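Thermospermine synthase (Medicago truncatula, PDB 6BQ6) probably catalyses the transfer of an aminopropyl group from decarboxylated S-adenosylmethionine to spermidine, giving thermospermine and methylthioadenosine. Local coordinates at residues 108-120 / 138-152. Sequence-based numbering, arbitrary orientation. Where two conformers were deposited one is given.
Sequences MGGGEGSTARELL and VEFCKSYLVVNKEAF
N148 turns its carboxamide toward the start of helix 114-120 and uses both ends of it. ND2 donates twice: to S114 OG, close to the amide plane (2.9 Å, 162° at the hydrogen), and to the carbonyl O of E112 (3.0 Å), which it approaches from above the carbonyl plane. OD1 accepts from R117 NH1 at 2.8 Å, through an in-plane lone pair. With bonds to S114, E112 and R117, the carboxamide is held against rotation about chi2. R117 runs across N148 at about a right angle, its guanidinium plane only 28° from the amide. The bend at chi3 (73°) lays the NE/NH2 side of the guanidinium along E118, and both nitrogens donate to OE2, while NH2 also meets E84 in a salt bridge. Next to it, A151 CB packs 3.6 Å from R117 CA, and L120 CD1 lies against the same alanine. The F152 ring brings CZ to 3.6 Å from G113 CA and directs its edge at G111 O. C141 CB and L145 CD1 border the E112 carbonyl. The spacing of G111, G113 and A116 is consistent with the GxGxxA pattern of Rossmann-type folds, here between strand 104-107 and helix 114-120; G110 touches bound thermospermine, placing this glycine-rich loop at the active site of the aminopropyltransferase.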
# COMPACT_ATOMS: atom_id res chain seq x y z
N MET B 108 -32.07 -11.94 -10.49
CA MET B 108 -31.19 -12.86 -9.84
C MET B 108 -30.11 -12.08 -9.13
O MET B 108 -29.25 -11.48 -9.81
CB MET B 108 -30.55 -13.83 -10.85
CG MET B 108 -31.55 -14.41 -11.83
SD MET B 108 -30.79 -15.78 -12.71
CE MET B 108 -29.48 -15.00 -13.62
N GLY B 109 -30.17 -12.03 -7.81
CA GLY B 109 -29.22 -11.27 -6.99
C GLY B 109 -29.77 -9.90 -6.73
O GLY B 109 -30.88 -9.75 -6.28
N GLY B 110 -28.99 -8.90 -7.05
CA GLY B 110 -29.31 -7.52 -6.70
C GLY B 110 -28.88 -7.27 -5.26
O GLY B 110 -27.64 -7.12 -4.96
N GLY B 111 -29.86 -7.24 -4.38
CA GLY B 111 -29.64 -7.13 -2.95
C GLY B 111 -29.49 -5.72 -2.46
O GLY B 111 -29.98 -5.38 -1.43
N GLU B 112 -28.79 -4.89 -3.20
CA GLU B 112 -28.55 -3.51 -2.75
C GLU B 112 -29.78 -2.63 -2.88
O GLU B 112 -29.91 -1.62 -2.17
CB GLU B 112 -27.41 -2.90 -3.55
CG GLU B 112 -26.16 -3.73 -3.53
CD GLU B 112 -25.11 -3.24 -4.50
OE1 GLU B 112 -25.13 -2.03 -4.86
OE2 GLU B 112 -24.27 -4.10 -4.92
N GLY B 113 -30.68 -2.99 -3.79
CA GLY B 113 -31.89 -2.26 -4.05
C GLY B 113 -31.79 -1.36 -5.26
O GLY B 113 -32.80 -0.80 -5.68
N SER B 114 -30.58 -1.16 -5.81
CA SER B 114 -30.40 -0.23 -6.89
C SER B 114 -30.94 -0.70 -8.24
O SER B 114 -31.44 0.07 -9.04
CB SER B 114 -28.95 0.21 -7.01
OG SER B 114 -28.52 0.80 -5.82
N THR B 115 -30.82 -2.00 -8.50
CA THR B 115 -31.41 -2.58 -9.66
C THR B 115 -32.91 -2.46 -9.60
O THR B 115 -33.52 -2.04 -10.57
CB THR B 115 -30.95 -4.03 -9.77
OG1 THR B 115 -29.52 -4.01 -9.93
CG2 THR B 115 -31.56 -4.73 -10.92
N ALA B 116 -33.49 -2.82 -8.46
CA ALA B 116 -34.90 -2.67 -8.24
C ALA B 116 -35.32 -1.20 -8.45
O ALA B 116 -36.31 -0.93 -9.11
CB ALA B 116 -35.28 -3.13 -6.84
N ARG B 117 -34.56 -0.29 -7.87
CA ARG B 117 -34.86 1.15 -7.99
C ARG B 117 -35.00 1.56 -9.46
O ARG B 117 -35.97 2.22 -9.87
CB ARG B 117 -33.75 1.97 -7.33
CG ARG B 117 -33.95 3.46 -7.47
CD ARG B 117 -32.69 4.16 -7.09
NE ARG B 117 -31.65 4.02 -8.10
CZ ARG B 117 -30.37 3.76 -7.87
NH1 ARG B 117 -29.92 3.49 -6.64
NH2 ARG B 117 -29.50 3.76 -8.90
N GLU B 118 -34.00 1.18 -10.28
CA GLU B 118 -34.08 1.55 -11.69
C GLU B 118 -35.26 0.89 -12.43
O GLU B 118 -35.88 1.49 -13.27
CB GLU B 118 -32.76 1.26 -12.41
CG GLU B 118 -31.61 2.11 -11.91
CD GLU B 118 -31.86 3.63 -12.04
OE1 GLU B 118 -32.38 4.10 -13.05
OE2 GLU B 118 -31.52 4.36 -11.09
N LEU B 119 -35.51 -0.39 -12.17
CA LEU B 119 -36.67 -1.08 -12.73
C LEU B 119 -37.98 -0.40 -12.38
O LEU B 119 -38.83 -0.25 -13.25
CB LEU B 119 -36.75 -2.51 -12.23
CG LEU B 119 -35.68 -3.45 -12.82
CD1 LEU B 119 -35.40 -4.66 -11.94
CD2 LEU B 119 -36.01 -3.86 -14.23
N LEU B 120 -38.10 0.05 -11.15
CA LEU B 120 -39.35 0.69 -10.67
C LEU B 120 -39.59 2.09 -11.23
O LEU B 120 -40.66 2.64 -11.10
CB LEU B 120 -39.33 0.72 -9.14
CG LEU B 120 -39.47 -0.71 -8.54
CD1 LEU B 120 -39.04 -0.67 -7.09
CD2 LEU B 120 -40.87 -1.32 -8.61
N VAL B 138 -29.41 -7.76 1.97
CA VAL B 138 -30.65 -7.05 1.67
C VAL B 138 -31.01 -6.16 2.82
O VAL B 138 -31.34 -4.98 2.65
CB VAL B 138 -31.82 -8.02 1.39
CG1 VAL B 138 -33.13 -7.27 1.25
CG2 VAL B 138 -31.50 -8.77 0.11
N GLU B 139 -30.99 -6.74 4.01
CA GLU B 139 -31.43 -5.98 5.19
C GLU B 139 -30.47 -4.83 5.50
O GLU B 139 -30.91 -3.74 5.87
CB GLU B 139 -31.61 -6.93 6.36
CG GLU B 139 -32.85 -7.81 6.22
CD GLU B 139 -34.18 -7.03 6.25
OE1 GLU B 139 -34.28 -5.97 6.91
OE2 GLU B 139 -35.11 -7.42 5.54
N PHE B 140 -29.17 -5.07 5.29
CA PHE B 140 -28.17 -4.03 5.47
C PHE B 140 -28.48 -2.86 4.53
O PHE B 140 -28.55 -1.71 4.95
CB PHE B 140 -26.79 -4.56 5.18
CG PHE B 140 -25.72 -3.55 5.41
CD1 PHE B 140 -25.27 -3.31 6.67
CD2 PHE B 140 -25.24 -2.79 4.39
CE1 PHE B 140 -24.32 -2.33 6.91
CE2 PHE B 140 -24.27 -1.81 4.60
CZ PHE B 140 -23.81 -1.59 5.86
N CYS B 141 -28.67 -3.17 3.25
CA CYS B 141 -28.88 -2.12 2.25
C CYS B 141 -30.22 -1.43 2.43
O CYS B 141 -30.33 -0.24 2.23
CB CYS B 141 -28.71 -2.67 0.85
SG CYS B 141 -27.01 -3.17 0.55
N LYS B 142 -31.25 -2.18 2.81
CA LYS B 142 -32.54 -1.57 3.07
C LYS B 142 -32.45 -0.49 4.14
O LYS B 142 -33.16 0.54 4.09
CB LYS B 142 -33.53 -2.64 3.50
CG LYS B 142 -34.91 -2.12 3.69
CD LYS B 142 -35.93 -3.26 3.68
CE LYS B 142 -37.34 -2.70 3.87
NZ LYS B 142 -38.40 -3.52 3.19
N SER B 143 -31.57 -0.71 5.09
CA SER B 143 -31.35 0.26 6.17
C SER B 143 -30.36 1.37 5.87
O SER B 143 -30.56 2.54 6.29
CB SER B 143 -30.93 -0.47 7.45
OG SER B 143 -32.10 -0.79 8.19
N TYR B 144 -29.29 1.04 5.16
CA TYR B 144 -28.17 1.97 4.97
C TYR B 144 -28.04 2.64 3.64
O TYR B 144 -27.36 3.66 3.57
CB TYR B 144 -26.88 1.27 5.29
CG TYR B 144 -26.79 0.95 6.77
CD1 TYR B 144 -26.66 1.96 7.71
CD2 TYR B 144 -26.84 -0.36 7.24
CE1 TYR B 144 -26.56 1.66 9.07
CE2 TYR B 144 -26.75 -0.65 8.59
CZ TYR B 144 -26.62 0.36 9.49
OH TYR B 144 -26.49 0.08 10.83
N LEU B 145 -28.68 2.12 2.59
CA LEU B 145 -28.61 2.78 1.31
C LEU B 145 -29.87 3.60 1.12
O LEU B 145 -30.84 3.16 0.50
CB LEU B 145 -28.35 1.81 0.15
CG LEU B 145 -27.09 0.94 0.24
CD1 LEU B 145 -26.85 0.19 -1.07
CD2 LEU B 145 -25.86 1.73 0.62
N VAL B 146 -29.83 4.85 1.58
CA VAL B 146 -31.06 5.61 1.63
C VAL B 146 -31.56 5.98 0.22
O VAL B 146 -32.75 6.10 0.00
CB VAL B 146 -30.99 6.82 2.58
CG1 VAL B 146 -32.36 7.51 2.66
CG2 VAL B 146 -30.59 6.36 3.99
N VAL B 147 -30.67 6.00 -0.78
CA VAL B 147 -31.08 6.18 -2.16
C VAL B 147 -32.17 5.18 -2.60
O VAL B 147 -33.01 5.52 -3.44
CB VAL B 147 -29.86 6.18 -3.13
CG1 VAL B 147 -29.13 4.82 -3.18
CG2 VAL B 147 -30.26 6.62 -4.51
N ASN B 148 -32.19 3.99 -2.01
CA ASN B 148 -33.12 2.93 -2.36
C ASN B 148 -34.29 2.75 -1.42
O ASN B 148 -35.06 1.80 -1.58
CB ASN B 148 -32.32 1.63 -2.53
CG ASN B 148 -31.28 1.76 -3.63
OD1 ASN B 148 -31.49 2.51 -4.60
ND2 ASN B 148 -30.18 1.04 -3.51
N LYS B 149 -34.50 3.68 -0.51
CA LYS B 149 -35.59 3.50 0.49
C LYS B 149 -36.98 3.45 -0.15
O LYS B 149 -37.76 2.57 0.21
CB LYS B 149 -35.50 4.57 1.59
CG LYS B 149 -36.24 4.17 2.87
CD LYS B 149 -36.44 5.34 3.81
CE LYS B 149 -37.48 5.07 4.89
NZ LYS B 149 -37.13 5.70 6.19
N GLU B 150 -37.24 4.38 -1.08
CA GLU B 150 -38.45 4.37 -1.90
C GLU B 150 -38.65 3.00 -2.57
O GLU B 150 -39.66 2.33 -2.35
CB GLU B 150 -38.41 5.51 -2.93
CG GLU B 150 -39.52 5.46 -3.97
CD GLU B 150 -39.58 6.64 -4.95
OE1 GLU B 150 -38.53 7.12 -5.47
OE2 GLU B 150 -40.72 7.07 -5.22
N ALA B 151 -37.63 2.58 -3.31
CA ALA B 151 -37.64 1.30 -4.03
C ALA B 151 -38.04 0.14 -3.10
O ALA B 151 -39.00 -0.63 -3.40
CB ALA B 151 -36.29 1.03 -4.65
N PHE B 152 -37.37 0.05 -1.96
CA PHE B 152 -37.61 -1.05 -1.01
C PHE B 152 -39.01 -1.03 -0.45
O PHE B 152 -39.52 -2.08 -0.05
CB PHE B 152 -36.61 -1.06 0.12
CG PHE B 152 -35.35 -1.77 -0.19
CD1 PHE B 152 -35.38 -3.14 -0.45
CD2 PHE B 152 -34.15 -1.11 -0.20
CE1 PHE B 152 -34.22 -3.82 -0.72
CE2 PHE B 152 -32.99 -1.79 -0.48
CZ PHE B 152 -33.03 -3.13 -0.76